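Local structure of Cyclase/dehydrase (Mycobacterium smegmatis str. MC2 155, 5Z8O) at residues N74-T78 with E90-V96; R47-R52 with F64-Y70; S22-A26 with G36-L40. The protein is of unknown function but belongs to the START superfamily, whose members commonly hold lipids or other hydrophobic ligands in a cavity, and probably binds such a molecule. All blocks are in the same frame, centred on the assembly; numbering follows the deposited sequence. Where two conformers were deposited one is given.

Interaction 1 (N74-T78 with E90-V96)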
loop_
_atom_site.group_PDB
_atom_site.type_symbol
_atom_site.label_atom_id
_atom_site.label_comp_id
_atom_site.label_asym_id
_atom_site.label_seq_id
_atom_site.Cartn_x
_atom_site.Cartn_y
_atom_site.Cartn_z
ATOM N N ASN B 74 -8.384 9.793 -23.665
ATOM C CA ASN B 74 -7.461 10.856 -23.291
ATOM C C ASN B 74 -7.456 11.128 -21.793
ATOM O O ASN B 74 -6.938 12.165 -21.365
ATOM C CB ASN B 74 -7.816 12.138 -24.042
ATOM C CG ASN B 74 -9.226 12.611 -23.742
ATOM O OD1 ASN B 74 -10.115 11.804 -23.461
ATOM N ND2 ASN B 74 -9.438 13.922 -23.795
ATOM N N GLN B 75 -8.017 10.230 -20.990
ATOM C CA GLN B 75 -8.273 10.490 -19.581
ATOM C C GLN B 75 -7.645 9.430 -18.693
ATOM O O GLN B 75 -7.641 8.239 -19.026
ATOM C CB GLN B 75 -9.775 10.550 -19.284
ATOM C CG GLN B 75 -10.389 11.924 -19.403
ATOM C CD GLN B 75 -11.831 11.947 -18.938
ATOM O OE1 GLN B 75 -12.171 11.363 -17.910
ATOM N NE2 GLN B 75 -12.684 12.633 -19.687
ATOM N N ILE B 76 -7.129 9.877 -17.553
ATOM C CA ILE B 76 -6.681 9.003 -16.477
ATOM C C ILE B 76 -7.367 9.495 -15.213
ATOM O O ILE B 76 -7.345 10.693 -14.915
ATOM C CB ILE B 76 -5.148 9.013 -16.311
ATOM C CG1 ILE B 76 -4.457 8.697 -17.640
ATOM C CG2 ILE B 76 -4.719 8.020 -15.235
ATOM C CD1 ILE B 76 -2.947 8.632 -17.546
ATOM N N PHE B 77 -7.970 8.571 -14.473
ATOM C CA PHE B 77 -8.746 8.890 -13.282
ATOM C C PHE B 77 -8.303 7.973 -12.157
ATOM O O PHE B 77 -8.393 6.747 -12.282
ATOM C CB PHE B 77 -10.243 8.744 -13.575
ATOM C CG PHE B 77 -11.140 9.137 -12.439
ATOM C CD1 PHE B 77 -11.239 10.457 -12.035
ATOM C CD2 PHE B 77 -11.948 8.194 -11.828
ATOM C CE1 PHE B 77 -12.086 10.820 -11.005
ATOM C CE2 PHE B 77 -12.804 8.554 -10.806
ATOM C CZ PHE B 77 -12.871 9.866 -10.391
ATOM N N THR B 78 -7.824 8.564 -11.064
ATOM C CA THR B 78 -7.361 7.812 -9.909
ATOM C C THR B 78 -8.294 8.039 -8.729
ATOM O O THR B 78 -8.818 9.142 -8.537
ATOM C CB THR B 78 -5.929 8.203 -9.524
ATOM O OG1 THR B 78 -5.879 9.598 -9.192
ATOM C CG2 THR B 78 -4.965 7.911 -10.669
ATOM N N GLU B 90 -9.927 11.831 -5.431
ATOM C CA GLU B 90 -10.252 11.482 -6.807
ATOM C C GLU B 90 -9.644 12.529 -7.728
ATOM O O GLU B 90 -9.951 13.720 -7.603
ATOM C CB GLU B 90 -11.765 11.394 -6.991
ATOM C CG GLU B 90 -12.403 10.294 -6.154
ATOM C CD GLU B 90 -13.907 10.230 -6.327
ATOM O OE1 GLU B 90 -14.448 11.057 -7.090
ATOM O OE2 GLU B 90 -14.546 9.372 -5.681
ATOM N N GLN B 91 -8.761 12.092 -8.626
ATOM C CA GLN B 91 -8.022 12.997 -9.498
ATOM C C GLN B 91 -8.160 12.547 -10.945
ATOM O O GLN B 91 -7.926 11.376 -11.259
ATOM C CB GLN B 91 -6.546 13.063 -9.100
ATOM C CG GLN B 91 -5.751 14.079 -9.902
ATOM C CD GLN B 91 -4.426 14.420 -9.259
ATOM O OE1 GLN B 91 -4.178 15.570 -8.901
ATOM N NE2 GLN B 91 -3.561 13.423 -9.119
ATOM N N ARG B 92 -8.548 13.473 -11.822
ATOM C CA ARG B 92 -8.756 13.181 -13.236
ATOM C C ARG B 92 -7.826 14.038 -14.083
ATOM O O ARG B 92 -7.806 15.264 -13.937
ATOM C CB ARG B 92 -10.219 13.427 -13.626
ATOM C CG ARG B 92 -10.572 13.043 -15.048
ATOM C CD ARG B 92 -12.011 13.426 -15.365
ATOM N NE ARG B 92 -12.926 12.902 -14.353
ATOM C CZ ARG B 92 -13.526 11.716 -14.419
ATOM N NH1 ARG B 92 -13.314 10.916 -15.455
ATOM N NH2 ARG B 92 -14.339 11.331 -13.445
ATOM N N PHE B 93 -7.046 13.392 -14.952
ATOM C CA PHE B 93 -6.220 14.071 -15.947
ATOM C C PHE B 93 -6.854 13.926 -17.322
ATOM O O PHE B 93 -7.176 12.810 -17.739
ATOM C CB PHE B 93 -4.799 13.504 -15.994
ATOM C CG PHE B 93 -4.048 13.609 -14.704
ATOM C CD1 PHE B 93 -4.068 12.572 -13.786
ATOM C CD2 PHE B 93 -3.298 14.738 -14.418
ATOM C CE1 PHE B 93 -3.364 12.665 -12.601
ATOM C CE2 PHE B 93 -2.593 14.838 -13.235
ATOM C CZ PHE B 93 -2.625 13.800 -12.326
ATOM N N SER B 94 -7.018 15.045 -18.030
ATOM C CA SER B 94 -7.521 15.056 -19.401
ATOM C C SER B 94 -6.519 15.776 -20.296
ATOM O O SER B 94 -6.142 16.920 -20.014
ATOM C CB SER B 94 -8.895 15.721 -19.476
ATOM O OG SER B 94 -9.838 15.005 -18.695
ATOM N N ILE B 95 -6.068 15.098 -21.351
ATOM C CA ILE B 95 -5.024 15.594 -22.246
ATOM C C ILE B 95 -5.636 15.882 -23.615
ATOM O O ILE B 95 -6.066 14.957 -24.316
ATOM C CB ILE B 95 -3.865 14.594 -22.351
ATOM C CG1 ILE B 95 -3.155 14.488 -21.001
ATOM C CG2 ILE B 95 -2.892 15.009 -23.447
ATOM C CD1 ILE B 95 -2.335 13.230 -20.832
ATOM N N VAL B 96 -5.693 17.153 -23.994
ATOM C CA VAL B 96 -6.277 17.583 -25.264
ATOM C C VAL B 96 -5.216 18.294 -26.094
ATOM O O VAL B 96 -4.625 19.278 -25.632
ATOM C CB VAL B 96 -7.503 18.487 -25.065
ATOM C CG1 VAL B 96 -8.039 18.940 -26.416
ATOM C CG2 VAL B 96 -8.578 17.755 -24.286
#
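Two neighbouring strands of the antiparallel sheet, 75-78 and 90-96, pair here as the arms of a beta hairpin, joined by backbone bonds and, on one face, by a cluster of Gln75, Phe77 and Arg92 side chains. Ile76 and Phe93 form a hydrogen-bonded pair, with Ile76 N 2.9 Å from Phe93 O and Phe93 N 2.7 Å from Ile76 O. Thr78 and Gln91 repeat the pattern, and Asn74 O accepts a hydrogen bond from Ile95 N just ahead of the strand. Between these pairs, Arg92 bends at CG-CD (chi3 -52°) and lays its guanidinium over one face of the Phe77 ring. The planes lie only 18° apart, with CZ of Arg92 4.0 Å from the ring centroid, an off-centre cation-pi contact. At the guanidinium edge, Arg92 NH1 donates in plane to Gln75 OE1 (2.7 Å), while the amide of Gln75 stands almost perpendicular to it (87°). Stacking on a face and bonding at an edge together fix the rotation of the charged group. Glu90 OE1 approaches the rim of the ring, 3.8 Å from Phe77 CZ, and Pro71 packs against both Phe77 and Arg92.

The opposite face, carrying Ile76, Thr78, Gln91 and Phe93, faces the helices in the helix-grip fold of the Bet v 1-like family, in which the sheet wraps round a long C-terminal helix. Gln91 touches Leu130 and Phe93 touches Leu133 of helix 119-144; Phe93 also meets Val21 of helix 14-22. Across the hairpin on this face, Ile76 CB lies 4.5 Å from Phe93 CD1, and Thr78 OG1 makes a weak bond to Gln91 O.

Interaction 2 (R47-R52 with F64-Y70)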
loop_
_atom_site.group_PDB
_atom_site.type_symbol
_atom_site.label_atom_id
_atom_site.label_comp_id
_atom_site.label_asym_id
_atom_site.label_seq_id
_atom_site.Cartn_x
_atom_site.Cartn_y
_atom_site.Cartn_z
ATOM N N ARG B 47 -2.201 -2.159 -18.607
ATOM C CA ARG B 47 -2.224 -0.829 -18.009
ATOM C C ARG B 47 -2.410 -0.949 -16.500
ATOM O O ARG B 47 -3.254 -1.732 -16.045
ATOM C CB ARG B 47 -3.332 0.029 -18.615
ATOM C CG ARG B 47 -3.017 0.515 -20.025
ATOM C CD ARG B 47 -4.081 1.459 -20.556
ATOM N NE ARG B 47 -5.382 0.814 -20.703
ATOM C CZ ARG B 47 -6.465 1.427 -21.172
ATOM N NH1 ARG B 47 -6.400 2.699 -21.540
ATOM N NH2 ARG B 47 -7.615 0.771 -21.272
ATOM N N PRO B 48 -1.641 -0.213 -15.702
ATOM C CA PRO B 48 -1.756 -0.326 -14.244
ATOM C C PRO B 48 -3.168 -0.037 -13.758
ATOM O O PRO B 48 -3.829 0.896 -14.217
ATOM C CB PRO B 48 -0.761 0.723 -13.731
ATOM C CG PRO B 48 0.234 0.861 -14.841
ATOM C CD PRO B 48 -0.536 0.673 -16.112
ATOM N N SER B 49 -3.628 -0.861 -12.818
ATOM C CA SER B 49 -4.947 -0.706 -12.220
ATOM C C SER B 49 -4.899 -0.321 -10.748
ATOM O O SER B 49 -5.929 0.097 -10.200
ATOM C CB SER B 49 -5.757 -2.001 -12.381
ATOM O OG SER B 49 -5.115 -3.080 -11.729
ATOM N N GLN B 50 -3.741 -0.439 -10.098
ATOM C CA GLN B 50 -3.610 -0.103 -8.686
ATOM C C GLN B 50 -2.174 0.315 -8.401
ATOM O O GLN B 50 -1.231 -0.315 -8.890
ATOM C CB GLN B 50 -4.005 -1.289 -7.794
ATOM C CG GLN B 50 -4.075 -0.959 -6.305
ATOM C CD GLN B 50 -4.358 -2.181 -5.448
ATOM O OE1 GLN B 50 -3.809 -3.257 -5.680
ATOM N NE2 GLN B 50 -5.221 -2.017 -4.450
ATOM N N LEU B 51 -2.012 1.378 -7.616
ATOM C CA LEU B 51 -0.701 1.936 -7.314
ATOM C C LEU B 51 -0.508 2.073 -5.812
ATOM O O LEU B 51 -1.466 2.274 -5.062
ATOM C CB LEU B 51 -0.501 3.323 -7.947
ATOM C CG LEU B 51 -0.759 3.518 -9.437
ATOM C CD1 LEU B 51 -0.716 5.005 -9.775
ATOM C CD2 LEU B 51 0.267 2.747 -10.257
ATOM N N ARG B 52 0.751 1.989 -5.386
ATOM C CA ARG B 52 1.183 2.495 -4.090
ATOM C C ARG B 52 2.008 3.756 -4.307
ATOM O O ARG B 52 2.943 3.757 -5.116
ATOM C CB ARG B 52 2.008 1.459 -3.322
ATOM C CG ARG B 52 2.710 2.044 -2.094
ATOM C CD ARG B 52 3.566 1.028 -1.328
ATOM N NE ARG B 52 4.313 1.692 -0.260
ATOM C CZ ARG B 52 4.846 1.077 0.792
ATOM N NH1 ARG B 52 4.717 -0.234 0.940
ATOM N NH2 ARG B 52 5.504 1.779 1.705
ATOM N N PHE B 64 -0.196 6.028 0.061
ATOM C CA PHE B 64 -1.499 6.057 -0.582
ATOM C C PHE B 64 -1.639 4.841 -1.488
ATOM O O PHE B 64 -0.737 4.547 -2.279
ATOM C CB PHE B 64 -1.648 7.360 -1.362
ATOM C CG PHE B 64 -1.481 8.571 -0.499
ATOM C CD1 PHE B 64 -2.512 9.017 0.310
ATOM C CD2 PHE B 64 -0.265 9.234 -0.455
ATOM C CE1 PHE B 64 -2.343 10.119 1.123
ATOM C CE2 PHE B 64 -0.090 10.337 0.356
ATOM C CZ PHE B 64 -1.131 10.781 1.146
ATOM N N ILE B 65 -2.768 4.144 -1.375
ATOM C CA ILE B 65 -3.110 3.036 -2.260
ATOM C C ILE B 65 -4.306 3.458 -3.098
ATOM O O ILE B 65 -5.397 3.690 -2.562
ATOM C CB ILE B 65 -3.419 1.755 -1.474
ATOM C CG1 ILE B 65 -2.281 1.446 -0.496
ATOM C CG2 ILE B 65 -3.655 0.596 -2.433
ATOM C CD1 ILE B 65 -2.762 1.018 0.863
ATOM N N THR B 66 -4.110 3.544 -4.412
ATOM C CA THR B 66 -5.077 4.171 -5.303
ATOM C C THR B 66 -5.396 3.251 -6.472
ATOM O O THR B 66 -4.512 2.577 -7.004
ATOM C CB THR B 66 -4.563 5.518 -5.842
ATOM O OG1 THR B 66 -3.726 5.290 -6.980
ATOM C CG2 THR B 66 -3.763 6.256 -4.782
ATOM N N ALA B 67 -6.666 3.233 -6.866
ATOM C CA ALA B 67 -7.090 2.547 -8.072
ATOM C C ALA B 67 -6.992 3.493 -9.264
ATOM O O ALA B 67 -7.216 4.701 -9.141
ATOM C CB ALA B 67 -8.522 2.028 -7.932
ATOM N N VAL B 68 -6.655 2.930 -10.421
ATOM C CA VAL B 68 -6.455 3.688 -11.648
ATOM C C VAL B 68 -7.505 3.247 -12.655
ATOM O O VAL B 68 -7.727 2.046 -12.843
ATOM C CB VAL B 68 -5.037 3.491 -12.221
ATOM C CG1 VAL B 68 -4.830 4.381 -13.448
ATOM C CG2 VAL B 68 -3.984 3.789 -11.160
ATOM N N TYR B 69 -8.140 4.217 -13.298
ATOM C CA TYR B 69 -9.136 3.962 -14.324
ATOM C C TYR B 69 -8.795 4.773 -15.560
ATOM O O TYR B 69 -8.070 5.767 -15.496
ATOM C CB TYR B 69 -10.549 4.324 -13.846
ATOM C CG TYR B 69 -10.953 3.629 -12.573
ATOM C CD1 TYR B 69 -10.702 4.207 -11.333
ATOM C CD2 TYR B 69 -11.579 2.391 -12.606
ATOM C CE1 TYR B 69 -11.067 3.573 -10.162
ATOM C CE2 TYR B 69 -11.947 1.746 -11.441
ATOM C CZ TYR B 69 -11.690 2.343 -10.221
ATOM O OH TYR B 69 -12.053 1.707 -9.059
ATOM N N TYR B 70 -9.316 4.321 -16.696
ATOM C CA TYR B 70 -9.091 4.975 -17.981
ATOM C C TYR B 70 -10.473 5.191 -18.582
ATOM O O TYR B 70 -10.893 4.463 -19.490
ATOM C CB TYR B 70 -8.172 4.128 -18.862
ATOM C CG TYR B 70 -6.888 3.775 -18.143
ATOM C CD1 TYR B 70 -5.814 4.656 -18.117
ATOM C CD2 TYR B 70 -6.766 2.574 -17.452
ATOM C CE1 TYR B 70 -4.649 4.339 -17.445
ATOM C CE2 TYR B 70 -5.604 2.249 -16.777
ATOM C CZ TYR B 70 -4.550 3.136 -16.777
ATOM O OH TYR B 70 -3.395 2.820 -16.106
HETATM O O HOH W 1 -10.140 2.122 -21.405
#
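The hydroxyl of Tyr70 donates to the carbonyl oxygen of Pro48, OH to O 2.7 Å, arriving in the carbonyl plane on a lone pair. This bond holds one end of a ring whose face carries Arg47. CD of Arg47 sits over the ring centre, 4.0 Å from the centroid, as a CH-pi contact. The bend at chi3 (-64°) then carries the guanidinium back over CG and CB of Tyr70, its plane only 12° from that of the ring, in an off-centre cation-pi stack. A water links Arg47 NH2 (2.9 Å) to Tyr70 O (3.1 Å), and Asp45 forms a salt bridge with Arg47 NE, so three groups steady the cation.

Further along, the ladder becomes regular: Leu51 N meets Thr66 O at 2.8 Å, and Thr66 N returns the bond to Leu51 O. Val68 N reaches Ser49 O from well above the carbonyl plane, where the pairing starts less regularly. Leu51 CG rests on Val68 CG2 (3.7 Å). On the other face, Gln50 runs alongside Ile65; its NE2 donates to Gln81 OE1 of its own chain and to Gln50 OE1 of the second subunit. Arg52 forms salt bridges through NE with Asp54 of its own chain and through NH2 with Asp84 of the second subunit. The whole is a two-stranded antiparallel hairpin, 48-57 with 60-69, within the curved sheet of the helix-grip fold.

Interaction 3 (S22-A26 with G36-L40)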
loop_
_atom_site.group_PDB
_atom_site.type_symbol
_atom_site.label_atom_id
_atom_site.label_comp_id
_atom_site.label_asym_id
_atom_site.label_seq_id
_atom_site.Cartn_x
_atom_site.Cartn_y
_atom_site.Cartn_z
ATOM N N SER B 22 1.304 8.917 -17.466
ATOM C CA SER B 22 1.043 7.487 -17.338
ATOM C C SER B 22 2.213 6.721 -16.736
ATOM O O SER B 22 2.018 5.601 -16.248
ATOM C CB SER B 22 0.702 6.885 -18.702
ATOM O OG SER B 22 1.833 6.889 -19.553
ATOM N N ASP B 23 3.420 7.287 -16.771
ATOM C CA ASP B 23 4.615 6.632 -16.240
ATOM C C ASP B 23 4.640 6.826 -14.727
ATOM O O ASP B 23 5.410 7.618 -14.178
ATOM C CB ASP B 23 5.870 7.196 -16.890
ATOM C CG ASP B 23 7.089 6.338 -16.640
ATOM O OD1 ASP B 23 6.994 5.369 -15.856
ATOM O OD2 ASP B 23 8.153 6.653 -17.209
ATOM N N PHE B 24 3.778 6.068 -14.044
ATOM C CA PHE B 24 3.577 6.278 -12.612
ATOM C C PHE B 24 4.849 6.010 -11.819
ATOM O O PHE B 24 5.165 6.742 -10.874
ATOM C CB PHE B 24 2.438 5.395 -12.105
ATOM C CG PHE B 24 1.142 5.616 -12.822
ATOM C CD1 PHE B 24 0.458 6.812 -12.682
ATOM C CD2 PHE B 24 0.604 4.628 -13.630
ATOM C CE1 PHE B 24 -0.735 7.021 -13.337
ATOM C CE2 PHE B 24 -0.591 4.832 -14.289
ATOM C CZ PHE B 24 -1.262 6.030 -14.142
ATOM N N GLU B 25 5.592 4.963 -12.184
ATOM C CA GLU B 25 6.787 4.627 -11.422
ATOM C C GLU B 25 7.925 5.618 -11.633
ATOM O O GLU B 25 8.896 5.585 -10.871
ATOM C CB GLU B 25 7.235 3.203 -11.761
ATOM C CG GLU B 25 6.253 2.151 -11.254
ATOM C CD GLU B 25 6.749 0.725 -11.427
ATOM O OE1 GLU B 25 7.586 0.482 -12.325
ATOM O OE2 GLU B 25 6.294 -0.153 -10.659
ATOM N N ALA B 26 7.826 6.506 -12.621
ATOM C CA ALA B 26 8.803 7.573 -12.796
ATOM C C ALA B 26 8.430 8.851 -12.054
ATOM O O ALA B 26 9.218 9.803 -12.062
ATOM C CB ALA B 26 8.997 7.886 -14.284
ATOM N N GLY B 36 8.415 7.254 -3.728
ATOM C CA GLY B 36 8.280 5.997 -4.436
ATOM C C GLY B 36 6.895 5.845 -5.014
ATOM O O GLY B 36 5.919 6.385 -4.485
ATOM N N CYS B 37 6.811 5.100 -6.108
ATOM C CA CYS B 37 5.526 4.755 -6.694
ATOM C C CYS B 37 5.673 3.388 -7.336
ATOM O O CYS B 37 6.591 3.169 -8.130
ATOM C CB CYS B 37 5.074 5.791 -7.724
ATOM S SG CYS B 37 3.439 5.445 -8.404
ATOM N N TRP B 38 4.769 2.475 -6.990
ATOM C CA TRP B 38 4.853 1.100 -7.452
ATOM C C TRP B 38 3.517 0.663 -8.023
ATOM O O TRP B 38 2.463 0.917 -7.432
ATOM C CB TRP B 38 5.261 0.149 -6.322
ATOM C CG TRP B 38 6.590 0.465 -5.739
ATOM C CD1 TRP B 38 7.794 -0.079 -6.089
ATOM C CD2 TRP B 38 6.856 1.380 -4.672
ATOM N NE1 TRP B 38 8.795 0.459 -5.316
ATOM C CE2 TRP B 38 8.244 1.353 -4.434
ATOM C CE3 TRP B 38 6.053 2.225 -3.897
ATOM C CZ2 TRP B 38 8.849 2.141 -3.455
ATOM C CZ3 TRP B 38 6.656 3.002 -2.922
ATOM C CH2 TRP B 38 8.041 2.954 -2.711
ATOM N N ILE B 39 3.576 0.004 -9.173
ATOM C CA ILE B 39 2.401 -0.607 -9.784
ATOM C C ILE B 39 2.081 -1.895 -9.033
ATOM O O ILE B 39 2.902 -2.818 -8.984
ATOM C CB ILE B 39 2.647 -0.875 -11.272
ATOM C CG1 ILE B 39 3.009 0.437 -11.973
ATOM C CG2 ILE B 39 1.433 -1.534 -11.912
ATOM C CD1 ILE B 39 3.376 0.273 -13.420
ATOM N N LEU B 40 0.895 -1.950 -8.428
ATOM C CA LEU B 40 0.483 -3.112 -7.646
ATOM C C LEU B 40 -0.287 -4.137 -8.467
ATOM O O LEU B 40 -0.194 -5.340 -8.190
ATOM C CB LEU B 40 -0.378 -2.671 -6.459
ATOM C CG LEU B 40 0.293 -1.787 -5.407
ATOM C CD1 LEU B 40 -0.702 -1.394 -4.320
ATOM C CD2 LEU B 40 1.498 -2.499 -4.798
#
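With CG opposite its carbonyl carbon (chi1 -68°) and the chain extended beyond (chi2 -173°), Glu25 stretches from the 3-10 segment 24-26 to the strand at Ile39, while Cys37 swings SG opposite its own backbone N (chi1 -177°) toward the backbone of Phe24. Glu25 OE2 accepts the backbone N-H of Ile39 at 3.1 Å in an almost straight bond. The donor comes to the anti side of the carboxylate and slightly out of its plane.

The aliphatic part of Glu25 is used as well. Its CG lies 3.3 Å from Cys37 O, and the Glu25 side chain crosses that of Ile39 at about a right angle, with Glu25 CG 3.7 Å from Ile39 CG1 and Glu25 CD 3.9 Å from Ile39 CD1. Glu25 thus touches the Cys37 carbonyl through CG by van der Waals contact alone, and its one hydrogen bond across the contact is the one from Ile39 N. Cys37 SG packs against Phe24, 3.3 Å from Phe24 O and 3.8 Å from Phe24 CB.

Asp23 centres an inverse gamma turn directly after helix 14-22, and Ala26 N bonds back to Asp23 O at 3.1 Å. The ring of Phe24 leads away from the strand, with Ser22 O over one of its faces.

Strand 34-42 is an outermost strand of the sheet within the chain: Trp38 and Leu40 pair through their backbones with Arg52 and Gln50 of strand 48-57, and both pack on Gln82 of the second subunit. The connection between helices 14-22 and 27-30 thus lies against this strand, while Phe24 reaches inward to Leu51 and Val68 of the next two strands.

All three contacts belong to one antiparallel sheet and its helical connection. Interactions 1 and 2 are successive hairpins, their centres about 12 Å apart, joined where strand 75-83 runs beside strand 60-69: Phe77 O lies 2.7 Å from Tyr69 N, a probable hydrogen bond. The centres of interactions 2 and 3 are about 9 Å apart, and the two meet where strands 48-57 and 34-42 run side by side, Gln50 O lying 2.7 Å from Leu40 N in a probable hydrogen bond. Phe24 ties the set together from inside the fold, its CD1 3.6 Å from Leu51 CD1 of interaction 2 and its CZ 4.1 Å from Ile76 CG2 of interaction 1. Interactions 2 and 3 also both reach the second subunit, whereas interaction 1 stays within its own chain.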